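Local coordinates for hypothetical protein Rv2827c (Mycobacterium tuberculosis, PDB 1ZEL) that is of unknown function but probably binds DNA through a winged-helix module and carries a domain related to the AbiEi antitoxins, at residues R13-A18 and I55-R60; S19-G24 and Q40-A45; R29-T34 and P86-R91; I61-Q66 and W73-P78. All coordinates share one frame; numbering follows the deposited sequence. Where two conformers were deposited one is given.

Interaction 1: residues R13-A18 and I55-R60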
loop_
_atom_site.group_PDB
_atom_site.type_symbol
_atom_site.label_atom_id
_atom_site.label_comp_id
_atom_site.label_asym_id
_atom_site.label_seq_id
_atom_site.Cartn_x
_atom_site.Cartn_y
_atom_site.Cartn_z
ATOM N N ARG A 13 -6.198 27.517 -20.550
ATOM C CA ARG A 13 -5.492 28.348 -21.505
ATOM C C ARG A 13 -4.051 27.890 -21.545
ATOM O O ARG A 13 -3.522 27.384 -20.556
ATOM C CB ARG A 13 -5.545 29.807 -21.064
ATOM C CG ARG A 13 -6.949 30.432 -21.197
ATOM N N ILE A 14 -3.407 28.097 -22.684
ATOM C CA ILE A 14 -1.996 27.800 -22.806
ATOM C C ILE A 14 -1.317 29.074 -23.283
ATOM O O ILE A 14 -1.429 29.441 -24.465
ATOM C CB ILE A 14 -1.761 26.679 -23.819
ATOM C CG1 ILE A 14 -2.488 25.416 -23.357
ATOM C CG2 ILE A 14 -0.236 26.434 -24.017
ATOM C CD1 ILE A 14 -2.509 24.274 -24.370
ATOM N N PRO A 15 -0.635 29.781 -22.368
ATOM C CA PRO A 15 0.068 30.972 -22.852
ATOM C C PRO A 15 1.119 30.558 -23.867
ATOM O O PRO A 15 1.711 29.481 -23.743
ATOM C CB PRO A 15 0.757 31.519 -21.605
ATOM C CG PRO A 15 0.133 30.829 -20.457
ATOM C CD PRO A 15 -0.438 29.547 -20.932
ATOM N N THR A 16 1.375 31.422 -24.847
ATOM C CA THR A 16 2.287 31.102 -25.933
ATOM C C THR A 16 3.682 30.706 -25.459
ATOM O O THR A 16 4.270 29.783 -26.012
ATOM C CB THR A 16 2.317 32.238 -26.972
ATOM O OG1 THR A 16 0.964 32.547 -27.344
ATOM C CG2 THR A 16 3.069 31.828 -28.202
ATOM N N TRP A 17 4.196 31.374 -24.421
ATOM C CA TRP A 17 5.514 31.046 -23.863
ATOM C C TRP A 17 5.600 29.581 -23.469
ATOM O O TRP A 17 6.652 28.961 -23.588
ATOM C CB TRP A 17 5.882 31.975 -22.685
ATOM C CG TRP A 17 5.095 31.738 -21.402
ATOM C CD1 TRP A 17 3.989 32.437 -20.956
ATOM C CD2 TRP A 17 5.375 30.752 -20.410
ATOM N NE1 TRP A 17 3.565 31.923 -19.752
ATOM C CE2 TRP A 17 4.385 30.877 -19.402
ATOM C CE3 TRP A 17 6.363 29.764 -20.276
ATOM C CZ2 TRP A 17 4.364 30.062 -18.270
ATOM C CZ3 TRP A 17 6.326 28.934 -19.153
ATOM C CH2 TRP A 17 5.333 29.104 -18.156
ATOM N N ALA A 18 4.473 29.027 -23.017
ATOM C CA ALA A 18 4.402 27.650 -22.505
ATOM C C ALA A 18 3.946 26.620 -23.551
ATOM O O ALA A 18 3.787 25.443 -23.238
ATOM C CB ALA A 18 3.468 27.602 -21.286
ATOM N N ILE A 55 6.854 27.391 -13.194
ATOM C CA ILE A 55 6.049 26.392 -12.477
ATOM C C ILE A 55 4.873 27.036 -11.750
ATOM O O ILE A 55 3.770 26.495 -11.763
ATOM C CB ILE A 55 6.903 25.520 -11.507
ATOM C CG1 ILE A 55 7.873 24.652 -12.305
ATOM C CG2 ILE A 55 5.993 24.603 -10.674
ATOM C CD1 ILE A 55 9.112 24.225 -11.574
ATOM N N ARG A 56 5.128 28.184 -11.113
ATOM C CA ARG A 56 4.115 28.918 -10.346
ATOM C C ARG A 56 2.961 29.269 -11.269
ATOM O O ARG A 56 1.789 29.080 -10.922
ATOM C CB ARG A 56 4.746 30.216 -9.810
ATOM C CG ARG A 56 4.214 30.749 -8.504
ATOM C CD ARG A 56 5.372 31.287 -7.629
ATOM N NE ARG A 56 6.231 32.233 -8.348
ATOM C CZ ARG A 56 7.555 32.290 -8.223
ATOM N NH1 ARG A 56 8.191 31.455 -7.404
ATOM N NH2 ARG A 56 8.248 33.179 -8.924
ATOM N N GLU A 57 3.290 29.813 -12.440
ATOM C CA GLU A 57 2.263 30.157 -13.420
ATOM C C GLU A 57 1.549 28.924 -13.966
ATOM O O GLU A 57 0.325 28.919 -14.116
ATOM C CB GLU A 57 2.833 30.975 -14.572
ATOM C CG GLU A 57 1.753 31.439 -15.568
ATOM C CD GLU A 57 2.302 32.380 -16.607
ATOM O OE1 GLU A 57 3.375 32.926 -16.332
ATOM O OE2 GLU A 57 1.685 32.565 -17.686
ATOM N N LEU A 58 2.304 27.880 -14.270
ATOM C CA LEU A 58 1.700 26.653 -14.783
ATOM C C LEU A 58 0.768 26.008 -13.748
ATOM O O LEU A 58 -0.263 25.383 -14.105
ATOM C CB LEU A 58 2.811 25.686 -15.248
ATOM C CG LEU A 58 3.449 26.040 -16.598
ATOM C CD1 LEU A 58 4.681 25.145 -16.883
ATOM C CD2 LEU A 58 2.440 25.953 -17.782
ATOM N N ARG A 59 1.136 26.178 -12.472
ATOM C CA ARG A 59 0.329 25.761 -11.328
ATOM C C ARG A 59 -0.953 26.605 -11.277
ATOM O O ARG A 59 -2.075 26.092 -11.142
ATOM C CB ARG A 59 1.146 25.996 -10.045
ATOM C CG ARG A 59 1.214 24.834 -9.065
ATOM C CD ARG A 59 1.426 25.313 -7.621
ATOM N NE ARG A 59 2.597 26.178 -7.413
ATOM C CZ ARG A 59 3.850 25.739 -7.274
ATOM N NH1 ARG A 59 4.847 26.603 -7.075
ATOM N NH2 ARG A 59 4.104 24.433 -7.330
ATOM N N ARG A 60 -0.772 27.915 -11.375
ATOM C CA ARG A 60 -1.882 28.843 -11.274
ATOM C C ARG A 60 -2.895 28.564 -12.359
ATOM O O ARG A 60 -4.096 28.526 -12.098
ATOM C CB ARG A 60 -1.386 30.281 -11.367
ATOM C CG ARG A 60 -2.495 31.311 -11.235
ATOM C CD ARG A 60 -1.979 32.746 -11.449
ATOM N NE ARG A 60 -1.581 33.018 -12.840
ATOM C CZ ARG A 60 -2.426 33.256 -13.847
ATOM N NH1 ARG A 60 -3.738 33.243 -13.655
ATOM N NH2 ARG A 60 -1.954 33.493 -15.062
#
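Ala18 and Leu58 mark the closest backbone approach, with CA atoms 8.2 Å apart, so this is a meeting of side chains across a wide gap. Residues 55-60 are fully helical. Residues 13-18 are not assigned to a regular element, but Ala18 N bonds back to Pro15 O at 2.9 Å, which turns the chain toward the helix that follows. Trp17 has the largest share of the contact, followed by Glu57 and Leu58. With CG between the backbone N and the carbonyl carbon (chi1 72°), the indole is directed at helix 55-60. Its NE1 gives a hydrogen bond to Glu57 OE2 at 2.9 Å, with an N-H...O angle of 158°. OE2 lies almost in the indole plane, whereas NE1 comes from well above the carboxylate plane, the two flat groups being turned 66° apart. Glu57 has two deposited conformers, and this geometry describes one of them. In it Pro15 CG also lies 3.6 Å from Glu57 OE2, and the carboxylate has a second partner, a salt bridge from Glu57 OE1 to Arg49. Trp17 CH2 touches Leu58 CG at 3.9 Å, and Ala18 CB, which sits over one indole face toward the rim, touches Leu58 CD2 at 4.0 Å. Nearby, Arg49 makes a cation-pi interaction with Trp17, Leu42 of helix 35-44 packs on the same indole, and Leu58 reaches on to Leu64 of strand 64-66.

Interaction 2: residues S19-G24 and Q40-A45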
loop_
_atom_site.group_PDB
_atom_site.type_symbol
_atom_site.label_atom_id
_atom_site.label_comp_id
_atom_site.label_asym_id
_atom_site.label_seq_id
_atom_site.Cartn_x
_atom_site.Cartn_y
_atom_site.Cartn_z
ATOM N N SER A 19 3.695 27.054 -24.777
ATOM C CA SER A 19 3.090 26.162 -25.777
ATOM C C SER A 19 3.916 24.878 -25.997
ATOM O O SER A 19 3.394 23.762 -25.923
ATOM C CB SER A 19 2.940 26.914 -27.093
ATOM O OG SER A 19 2.196 26.152 -28.017
ATOM N N ARG A 20 5.219 25.029 -26.263
ATOM C CA ARG A 20 6.063 23.864 -26.487
ATOM C C ARG A 20 6.246 23.036 -25.229
ATOM O O ARG A 20 6.351 21.816 -25.312
ATOM C CB ARG A 20 7.427 24.252 -27.075
ATOM C CG ARG A 20 7.317 24.773 -28.468
ATOM C CD ARG A 20 8.663 24.808 -29.177
ATOM N NE ARG A 20 8.434 24.825 -30.614
ATOM C CZ ARG A 20 8.009 25.892 -31.273
ATOM N NH1 ARG A 20 7.786 27.027 -30.618
ATOM N NH2 ARG A 20 7.799 25.825 -32.580
ATOM N N VAL A 21 6.265 23.687 -24.065
ATOM C CA VAL A 21 6.426 22.966 -22.806
ATOM C C VAL A 21 5.210 22.073 -22.567
ATOM O O VAL A 21 5.344 20.865 -22.286
ATOM C CB VAL A 21 6.600 23.918 -21.623
ATOM C CG1 VAL A 21 6.808 23.136 -20.347
ATOM C CG2 VAL A 21 7.783 24.831 -21.860
ATOM N N VAL A 22 4.024 22.650 -22.725
ATOM C CA VAL A 22 2.802 21.878 -22.539
ATOM C C VAL A 22 2.683 20.804 -23.614
ATOM O O VAL A 22 2.321 19.662 -23.303
ATOM C CB VAL A 22 1.567 22.809 -22.493
ATOM C CG1 VAL A 22 0.268 22.003 -22.465
ATOM C CG2 VAL A 22 1.671 23.745 -21.262
ATOM N N SER A 23 2.987 21.147 -24.872
ATOM C CA SER A 23 2.877 20.177 -25.978
ATOM C C SER A 23 3.825 19.003 -25.782
ATOM O O SER A 23 3.491 17.852 -26.084
ATOM C CB SER A 23 3.117 20.845 -27.339
ATOM O OG SER A 23 1.947 21.548 -27.745
ATOM N N GLY A 24 5.006 19.287 -25.252
ATOM C CA GLY A 24 5.989 18.235 -24.994
ATOM C C GLY A 24 5.558 17.280 -23.890
ATOM O O GLY A 24 5.786 16.063 -23.984
ATOM N N GLN A 40 14.575 21.540 -17.916
ATOM C CA GLN A 40 15.115 21.121 -19.192
ATOM C C GLN A 40 14.128 21.410 -20.330
ATOM O O GLN A 40 14.522 21.877 -21.386
ATOM C CB GLN A 40 15.481 19.628 -19.142
ATOM C CG GLN A 40 15.929 19.000 -20.467
ATOM C CD GLN A 40 17.110 19.692 -21.115
ATOM O OE1 GLN A 40 17.816 20.488 -20.483
ATOM N NE2 GLN A 40 17.348 19.376 -22.390
ATOM N N ARG A 41 12.850 21.137 -20.106
ATOM C CA ARG A 41 11.820 21.370 -21.117
ATOM C C ARG A 41 11.650 22.880 -21.403
ATOM O O ARG A 41 11.412 23.291 -22.541
ATOM C CB ARG A 41 10.486 20.801 -20.637
ATOM C CG ARG A 41 10.457 19.277 -20.644
ATOM C CD ARG A 41 9.100 18.739 -20.191
ATOM N NE ARG A 41 9.078 17.275 -20.239
ATOM C CZ ARG A 41 8.785 16.547 -21.317
ATOM N NH1 ARG A 41 8.478 17.116 -22.478
ATOM N NH2 ARG A 41 8.784 15.228 -21.234
ATOM N N LEU A 42 11.786 23.713 -20.382
ATOM C CA LEU A 42 11.756 25.155 -20.628
ATOM C C LEU A 42 12.875 25.581 -21.573
ATOM O O LEU A 42 12.623 26.289 -22.560
ATOM C CB LEU A 42 11.852 25.931 -19.315
ATOM C CG LEU A 42 10.570 25.848 -18.483
ATOM C CD1 LEU A 42 10.924 26.376 -17.100
ATOM C CD2 LEU A 42 9.495 26.688 -19.142
ATOM N N THR A 43 14.095 25.142 -21.264
ATOM C CA THR A 43 15.299 25.447 -22.057
ATOM C C THR A 43 15.127 24.984 -23.496
ATOM O O THR A 43 15.378 25.748 -24.431
ATOM C CB THR A 43 16.555 24.775 -21.433
ATOM O OG1 THR A 43 16.791 25.321 -20.126
ATOM C CG2 THR A 43 17.800 25.013 -22.300
ATOM N N GLU A 44 14.701 23.736 -23.660
ATOM C CA GLU A 44 14.407 23.160 -24.976
ATOM C C GLU A 44 13.411 23.962 -25.802
ATOM O O GLU A 44 13.517 24.000 -27.027
ATOM C CB GLU A 44 13.866 21.746 -24.817
ATOM C CG GLU A 44 14.945 20.767 -24.438
ATOM C CD GLU A 44 14.469 19.319 -24.425
ATOM O OE1 GLU A 44 13.273 19.051 -24.724
ATOM O OE2 GLU A 44 15.310 18.447 -24.104
ATOM N N ALA A 45 12.448 24.584 -25.128
ATOM C CA ALA A 45 11.390 25.374 -25.782
ATOM C C ALA A 45 11.871 26.776 -26.182
ATOM O O ALA A 45 11.117 27.538 -26.808
ATOM C CB ALA A 45 10.172 25.485 -24.873
HETATM O O HOH W 1 8.702 28.027 -27.528
HETATM O O HOH W 2 8.172 19.929 -23.080
#
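In the winged-helix fold, Val21 of the first helix (19-28) packs against Leu42 and Ala45 at the C-terminal end of helix 35-44, which with helix 51-61 probably forms the helix-turn-helix unit. The axes of the segments 19-24 and 40-44 approach to 8.8 Å, with N-to-C directions 126° apart, between perpendicular and antiparallel. Val21 is the apolar centre. Its CG2, anti to the carbonyl carbon, meets Leu42 CD2 at 3.7 Å and also lies 3.9 Å from Ala45 CB. One methyl thus fills the angle between two residues of the facing segment. Next to it the methylene of Arg20 closes on the same alanine, CB to CB at 3.7 Å.

At the other end of the interface the extended chain of Arg41 reaches Gly24, whose lack of a side chain lets the guanidinium lie against the backbone: Arg41 NH1 stands 3.2 Å from Gly24 C. Asp37 holds NE by a salt bridge from within the same helix, whereas Asp28, on helix 19-28, takes NH2 in another and gives the charged link between the helices. A water in the guanidinium plane extends the bridge, accepting from Arg41 NH1 at 2.9 Å and lying within hydrogen-bonding distance of Val21 O, to which it may donate. A second water spans the exposed flank: it donates to Ala45 O at 2.6 Å and receives a weak bond from Arg20 NH1 at 3.4 Å.

Interaction 3: residues R29-T34 and P86-R91. With FMT (formic acid), chain F.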
loop_
_atom_site.group_PDB
_atom_site.type_symbol
_atom_site.label_atom_id
_atom_site.label_comp_id
_atom_site.label_asym_id
_atom_site.label_seq_id
_atom_site.Cartn_x
_atom_site.Cartn_y
_atom_site.Cartn_z
ATOM N N ARG A 29 3.799 12.508 -21.693
ATOM C CA ARG A 29 2.979 12.025 -20.564
ATOM C C ARG A 29 3.834 11.342 -19.485
ATOM O O ARG A 29 3.636 10.144 -19.220
ATOM C CB ARG A 29 1.881 11.054 -21.024
ATOM C CG ARG A 29 0.946 11.520 -22.166
ATOM C CD ARG A 29 -0.143 12.383 -21.620
ATOM N NE ARG A 29 -0.968 13.061 -22.626
ATOM C CZ ARG A 29 -2.282 12.892 -22.723
ATOM N NH1 ARG A 29 -2.908 12.066 -21.892
ATOM N NH2 ARG A 29 -2.983 13.580 -23.619
ATOM N N PRO A 30 4.798 12.081 -18.868
ATOM C CA PRO A 30 5.505 11.456 -17.750
ATOM C C PRO A 30 4.575 11.206 -16.548
ATOM O O PRO A 30 3.657 11.998 -16.306
ATOM C CB PRO A 30 6.542 12.512 -17.358
ATOM C CG PRO A 30 5.980 13.796 -17.831
ATOM C CD PRO A 30 5.267 13.461 -19.104
ATOM N N VAL A 31 4.822 10.145 -15.778
ATOM C CA VAL A 31 3.958 9.850 -14.624
ATOM C C VAL A 31 4.007 11.012 -13.643
ATOM O O VAL A 31 2.981 11.458 -13.154
ATOM C CB VAL A 31 4.392 8.608 -13.846
ATOM C CG1 VAL A 31 3.307 8.265 -12.803
ATOM C CG2 VAL A 31 4.596 7.417 -14.786
ATOM N N VAL A 32 5.222 11.492 -13.382
ATOM C CA VAL A 32 5.477 12.583 -12.461
ATOM C C VAL A 32 6.444 13.521 -13.181
ATOM O O VAL A 32 7.331 13.051 -13.893
ATOM C CB VAL A 32 6.184 12.050 -11.202
ATOM C CG1 VAL A 32 6.733 13.179 -10.377
ATOM C CG2 VAL A 32 5.252 11.160 -10.376
ATOM N N VAL A 33 6.253 14.828 -12.996
ATOM C CA VAL A 33 7.160 15.836 -13.530
ATOM C C VAL A 33 8.070 16.336 -12.418
ATOM O O VAL A 33 7.585 16.931 -11.465
ATOM C CB VAL A 33 6.354 17.065 -14.090
ATOM C CG1 VAL A 33 7.302 18.116 -14.648
ATOM C CG2 VAL A 33 5.392 16.614 -15.200
ATOM N N THR A 34 9.379 16.144 -12.547
ATOM C CA THR A 34 10.312 16.706 -11.576
ATOM C C THR A 34 10.653 18.142 -11.960
ATOM O O THR A 34 10.488 18.542 -13.119
ATOM C CB THR A 34 11.607 15.871 -11.447
ATOM O OG1 THR A 34 12.362 15.964 -12.655
ATOM C CG2 THR A 34 11.279 14.410 -11.215
ATOM N N PRO A 86 -4.531 6.790 -7.366
ATOM C CA PRO A 86 -4.467 7.030 -5.930
ATOM C C PRO A 86 -3.067 6.952 -5.354
ATOM O O PRO A 86 -2.891 7.268 -4.195
ATOM C CB PRO A 86 -5.316 5.912 -5.347
ATOM C CG PRO A 86 -5.173 4.792 -6.327
ATOM C CD PRO A 86 -5.037 5.439 -7.681
ATOM N N TYR A 87 -2.085 6.544 -6.162
ATOM C CA TYR A 87 -0.748 6.330 -5.660
ATOM C C TYR A 87 0.233 7.400 -6.088
ATOM O O TYR A 87 1.432 7.234 -5.914
ATOM C CB TYR A 87 -0.235 4.943 -6.067
ATOM C CG TYR A 87 -1.110 3.783 -5.565
ATOM C CD1 TYR A 87 -1.560 3.734 -4.243
ATOM C CD2 TYR A 87 -1.455 2.745 -6.406
ATOM C CE1 TYR A 87 -2.365 2.691 -3.783
ATOM C CE2 TYR A 87 -2.247 1.685 -5.955
ATOM C CZ TYR A 87 -2.695 1.668 -4.640
ATOM O OH TYR A 87 -3.460 0.605 -4.205
ATOM N N LEU A 88 -0.263 8.517 -6.612
ATOM C CA LEU A 88 0.646 9.555 -7.081
ATOM C C LEU A 88 1.596 10.084 -5.997
ATOM O O LEU A 88 2.753 10.369 -6.297
ATOM C CB LEU A 88 -0.107 10.702 -7.794
ATOM C CG LEU A 88 -0.229 10.612 -9.306
ATOM C CD1 LEU A 88 -1.099 11.747 -9.871
ATOM C CD2 LEU A 88 1.152 10.571 -10.005
ATOM N N PRO A 89 1.125 10.219 -4.731
ATOM C CA PRO A 89 2.104 10.544 -3.676
ATOM C C PRO A 89 3.320 9.598 -3.610
ATOM O O PRO A 89 4.449 10.054 -3.402
ATOM C CB PRO A 89 1.280 10.439 -2.386
ATOM C CG PRO A 89 -0.163 10.724 -2.833
ATOM C CD PRO A 89 -0.269 10.174 -4.216
ATOM N N LEU A 90 3.095 8.297 -3.772
ATOM C CA LEU A 90 4.192 7.332 -3.730
ATOM C C LEU A 90 5.041 7.362 -4.993
ATOM O O LEU A 90 6.270 7.245 -4.937
ATOM C CB LEU A 90 3.657 5.924 -3.475
ATOM C CG LEU A 90 3.075 5.738 -2.073
ATOM C CD1 LEU A 90 2.416 4.383 -1.970
ATOM C CD2 LEU A 90 4.163 5.895 -1.000
ATOM N N ARG A 91 4.390 7.482 -6.146
ATOM C CA ARG A 91 5.135 7.666 -7.389
ATOM C C ARG A 91 5.962 8.943 -7.332
ATOM O O ARG A 91 7.051 8.986 -7.895
ATOM C CB ARG A 91 4.190 7.701 -8.594
ATOM C CG ARG A 91 3.285 6.461 -8.677
ATOM C CD ARG A 91 2.591 6.390 -10.018
ATOM N NE ARG A 91 1.296 5.719 -9.911
ATOM C CZ ARG A 91 1.124 4.392 -9.918
ATOM N NH1 ARG A 91 2.158 3.576 -10.045
ATOM N NH2 ARG A 91 -0.100 3.883 -9.809
HETATM C C FMT F . -5.945 1.950 -2.901
HETATM O O1 FMT F . -6.440 1.884 -4.033
HETATM O O2 FMT F . -5.156 1.110 -2.441
#
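The guanidinium of Arg91 is met obliquely by Val31 CG1, while its NH2 lies in the plane of the Tyr87 ring, at the ring edge. Pro86 CG covers one face of that ring, 4.1 Å above its centre. Also near the ring plane is O2 of a formic acid molecule, probably from the crystallisation liquor. Tyr87 OH bonds to it at 2.5 Å, a very short value whose exact length is doubtful, and the hydroxyl is also bonded to His112. A salt bridge from Arg91 NE to Asp85 and a bond from NH2 to Thr176 hold the guanidinium in place.

Across the contact the packing is largely aliphatic, with methyls also set against carbonyl oxygens. Val31 and Arg91 cross at about a right angle, CG1 touching CD at 3.4 Å. This sets the loop leading into edge strand 33-34 of the three-stranded winged-helix sheet against helix 88-96, in the region related to AbiEi antitoxin C-terminal domains. Val32 CG2 rests 4.0 Å from Arg91 CB and 3.8 Å from Arg91 O. Leu88 CD2 touches both valines, 3.7 Å from Val31 O and 4.2 Å from Val32 CG2.

Interaction 4: residues I61-Q66 and W73-P78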
loop_
_atom_site.group_PDB
_atom_site.type_symbol
_atom_site.label_atom_id
_atom_site.label_comp_id
_atom_site.label_asym_id
_atom_site.label_seq_id
_atom_site.Cartn_x
_atom_site.Cartn_y
_atom_site.Cartn_z
ATOM N N ILE A 61 -2.417 28.329 -13.571
ATOM C CA ILE A 61 -3.339 28.114 -14.675
ATOM C C ILE A 61 -3.811 26.669 -14.822
ATOM O O ILE A 61 -4.745 26.411 -15.576
ATOM C CB ILE A 61 -2.851 28.727 -16.020
ATOM C CG1 ILE A 61 -1.651 27.998 -16.585
ATOM C CG2 ILE A 61 -2.544 30.207 -15.862
ATOM C CD1 ILE A 61 -1.142 28.643 -17.859
ATOM N N GLY A 62 -3.184 25.736 -14.095
ATOM C CA GLY A 62 -3.825 24.429 -13.850
ATOM C C GLY A 62 -3.203 23.236 -14.533
ATOM O O GLY A 62 -3.772 22.131 -14.499
ATOM N N TRP A 63 -2.038 23.450 -15.149
ATOM C CA TRP A 63 -1.367 22.384 -15.897
ATOM C C TRP A 63 -0.523 21.478 -15.011
ATOM O O TRP A 63 -0.375 20.308 -15.307
ATOM C CB TRP A 63 -0.500 22.983 -17.024
ATOM C CG TRP A 63 -1.326 23.514 -18.188
ATOM C CD1 TRP A 63 -1.566 24.837 -18.511
ATOM C CD2 TRP A 63 -2.034 22.723 -19.146
ATOM N NE1 TRP A 63 -2.374 24.902 -19.642
ATOM C CE2 TRP A 63 -2.676 23.614 -20.039
ATOM C CE3 TRP A 63 -2.201 21.329 -19.327
ATOM C CZ2 TRP A 63 -3.472 23.162 -21.105
ATOM C CZ3 TRP A 63 -2.992 20.872 -20.385
ATOM C CH2 TRP A 63 -3.634 21.797 -21.264
ATOM N N LEU A 64 0.079 22.048 -13.961
ATOM C CA LEU A 64 0.881 21.303 -12.997
ATOM C C LEU A 64 0.202 21.397 -11.635
ATOM O O LEU A 64 -0.240 22.481 -11.230
ATOM C CB LEU A 64 2.307 21.929 -12.901
ATOM C CG LEU A 64 3.187 21.833 -14.148
ATOM C CD1 LEU A 64 4.568 22.457 -13.861
ATOM C CD2 LEU A 64 3.336 20.365 -14.670
ATOM N N VAL A 65 0.118 20.272 -10.927
ATOM C CA VAL A 65 -0.422 20.254 -9.567
ATOM C C VAL A 65 0.673 19.705 -8.665
ATOM O O VAL A 65 1.243 18.620 -8.944
ATOM C CB VAL A 65 -1.686 19.395 -9.465
ATOM C CG1 VAL A 65 -2.107 19.193 -7.994
ATOM C CG2 VAL A 65 -2.837 20.052 -10.255
ATOM N N GLN A 66 0.996 20.469 -7.628
ATOM C CA GLN A 66 2.089 20.106 -6.735
ATOM C C GLN A 66 1.819 18.764 -6.062
ATOM O O GLN A 66 0.717 18.521 -5.536
ATOM C CB GLN A 66 2.346 21.199 -5.694
ATOM C CG GLN A 66 3.678 21.048 -5.002
ATOM C CD GLN A 66 4.010 22.241 -4.133
ATOM O OE1 GLN A 66 3.745 23.385 -4.499
ATOM N NE2 GLN A 66 4.611 21.979 -2.977
ATOM N N TRP A 73 5.613 17.346 -9.468
ATOM C CA TRP A 73 4.313 17.843 -9.870
ATOM C C TRP A 73 3.663 16.781 -10.711
ATOM O O TRP A 73 4.347 15.956 -11.311
ATOM C CB TRP A 73 4.448 19.124 -10.716
ATOM C CG TRP A 73 4.878 20.271 -9.913
ATOM C CD1 TRP A 73 4.077 21.208 -9.318
ATOM C CD2 TRP A 73 6.211 20.595 -9.570
ATOM N NE1 TRP A 73 4.849 22.106 -8.613
ATOM C CE2 TRP A 73 6.165 21.745 -8.741
ATOM C CE3 TRP A 73 7.453 20.027 -9.877
ATOM C CZ2 TRP A 73 7.323 22.357 -8.233
ATOM C CZ3 TRP A 73 8.604 20.625 -9.351
ATOM C CH2 TRP A 73 8.527 21.773 -8.532
ATOM N N ALA A 74 2.339 16.814 -10.768
ATOM C CA ALA A 74 1.586 16.047 -11.738
ATOM C C ALA A 74 1.167 16.957 -12.895
ATOM O O ALA A 74 0.684 18.079 -12.680
ATOM C CB ALA A 74 0.328 15.410 -11.076
ATOM N N PHE A 75 1.362 16.470 -14.117
ATOM C CA PHE A 75 0.860 17.141 -15.315
ATOM C C PHE A 75 -0.565 16.652 -15.562
ATOM O O PHE A 75 -0.803 15.462 -15.617
ATOM C CB PHE A 75 1.760 16.804 -16.514
ATOM C CG PHE A 75 1.283 17.376 -17.834
ATOM C CD1 PHE A 75 1.203 18.758 -18.026
ATOM C CD2 PHE A 75 0.882 16.530 -18.866
ATOM C CE1 PHE A 75 0.761 19.282 -19.223
ATOM C CE2 PHE A 75 0.456 17.038 -20.075
ATOM C CZ PHE A 75 0.402 18.438 -20.257
ATOM N N ILE A 76 -1.507 17.580 -15.699
ATOM C CA ILE A 76 -2.863 17.209 -16.031
ATOM C C ILE A 76 -2.956 17.393 -17.551
ATOM O O ILE A 76 -2.793 18.506 -18.049
ATOM C CB ILE A 76 -3.913 18.097 -15.299
ATOM C CG1 ILE A 76 -3.508 18.398 -13.836
ATOM C CG2 ILE A 76 -5.340 17.493 -15.426
ATOM C CD1 ILE A 76 -3.287 17.154 -12.932
ATOM N N PRO A 77 -3.181 16.290 -18.287
ATOM C CA PRO A 77 -3.093 16.310 -19.723
ATOM C C PRO A 77 -4.231 17.064 -20.390
ATOM O O PRO A 77 -5.329 17.130 -19.837
ATOM C CB PRO A 77 -3.106 14.828 -20.104
ATOM C CG PRO A 77 -3.645 14.112 -18.927
ATOM C CD PRO A 77 -3.474 14.956 -17.742
ATOM N N PRO A 78 -3.985 17.586 -21.603
ATOM C CA PRO A 78 -5.048 18.286 -22.313
ATOM C C PRO A 78 -6.306 17.428 -22.405
ATOM O O PRO A 78 -6.220 16.225 -22.639
ATOM C CB PRO A 78 -4.456 18.495 -23.698
ATOM C CG PRO A 78 -2.974 18.600 -23.417
ATOM C CD PRO A 78 -2.740 17.554 -22.388
#
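Trp63 and Phe75 are brought side by side by different first torsions: CG of Trp63 is anti to its carbonyl carbon (chi1 -73°), CG of Phe75 anti to its backbone N (chi1 176°). Their planes are only 17° apart, but with the indole six-membered ring and phenyl centroids at 5.8 Å the offset leaves little of one ring over the other; Trp63 CE3 touches Phe75 CE1 at 3.6 Å. The far end of the indole crosses Pro78 at about a right angle, CZ3 to CG at 3.8 Å, while NE1 bonds to Arg13 O.

The backbones form the antiparallel hairpin that, from its place after helix 51-61, corresponds to the wing of the winged-helix fold. Val65 and Ala74 are its hydrogen-bonded pair, Val65 N to Ala74 O at 2.9 Å and Ala74 N to Val65 O at 2.8 Å. Leu64 with Phe75 and Gln66 with Trp73 are the non-hydrogen-bonded pairs. Ile76 N bonds to Trp63 O at 3.0 Å. Gly62, at positive phi, is the C-prime residue of the Schellman motif ending helix 51-61, with Trp63 N bonded to Leu58 O and Gly62 N to Arg59 O. On the face of Leu64, Trp73 packs obliquely on the Gln66 backbone, CD1 to CA at 3.4 Å. Val65 CG2 meets Ile76 CD1, from just beyond the strand, at 4.0 Å, and both side chains touch Val4 of strand 3-5.

From the N terminus, residues 13-18 open interaction 1, which closes on helix 51-61; interaction 2, joining helices 19-28 and 35-44, is nested inside that loop. The two touch, notably where Trp17 CZ3 packs on Leu42 CD2. Interaction 3 begins at 29-34, between the segments of both, and closes at 86-91, so it crosses each of them. Interaction 4 follows interactions 1 and 2 in series and is nested within interaction 3. Helix 51-61 leads through Gly62 and Trp63 into its first strand, and strand 33-34 pairs with 72-75 through Val33 and Trp73. Together the contacts tie three helices and the sheet of the winged-helix unit, and interaction 3 adds helix 88-96.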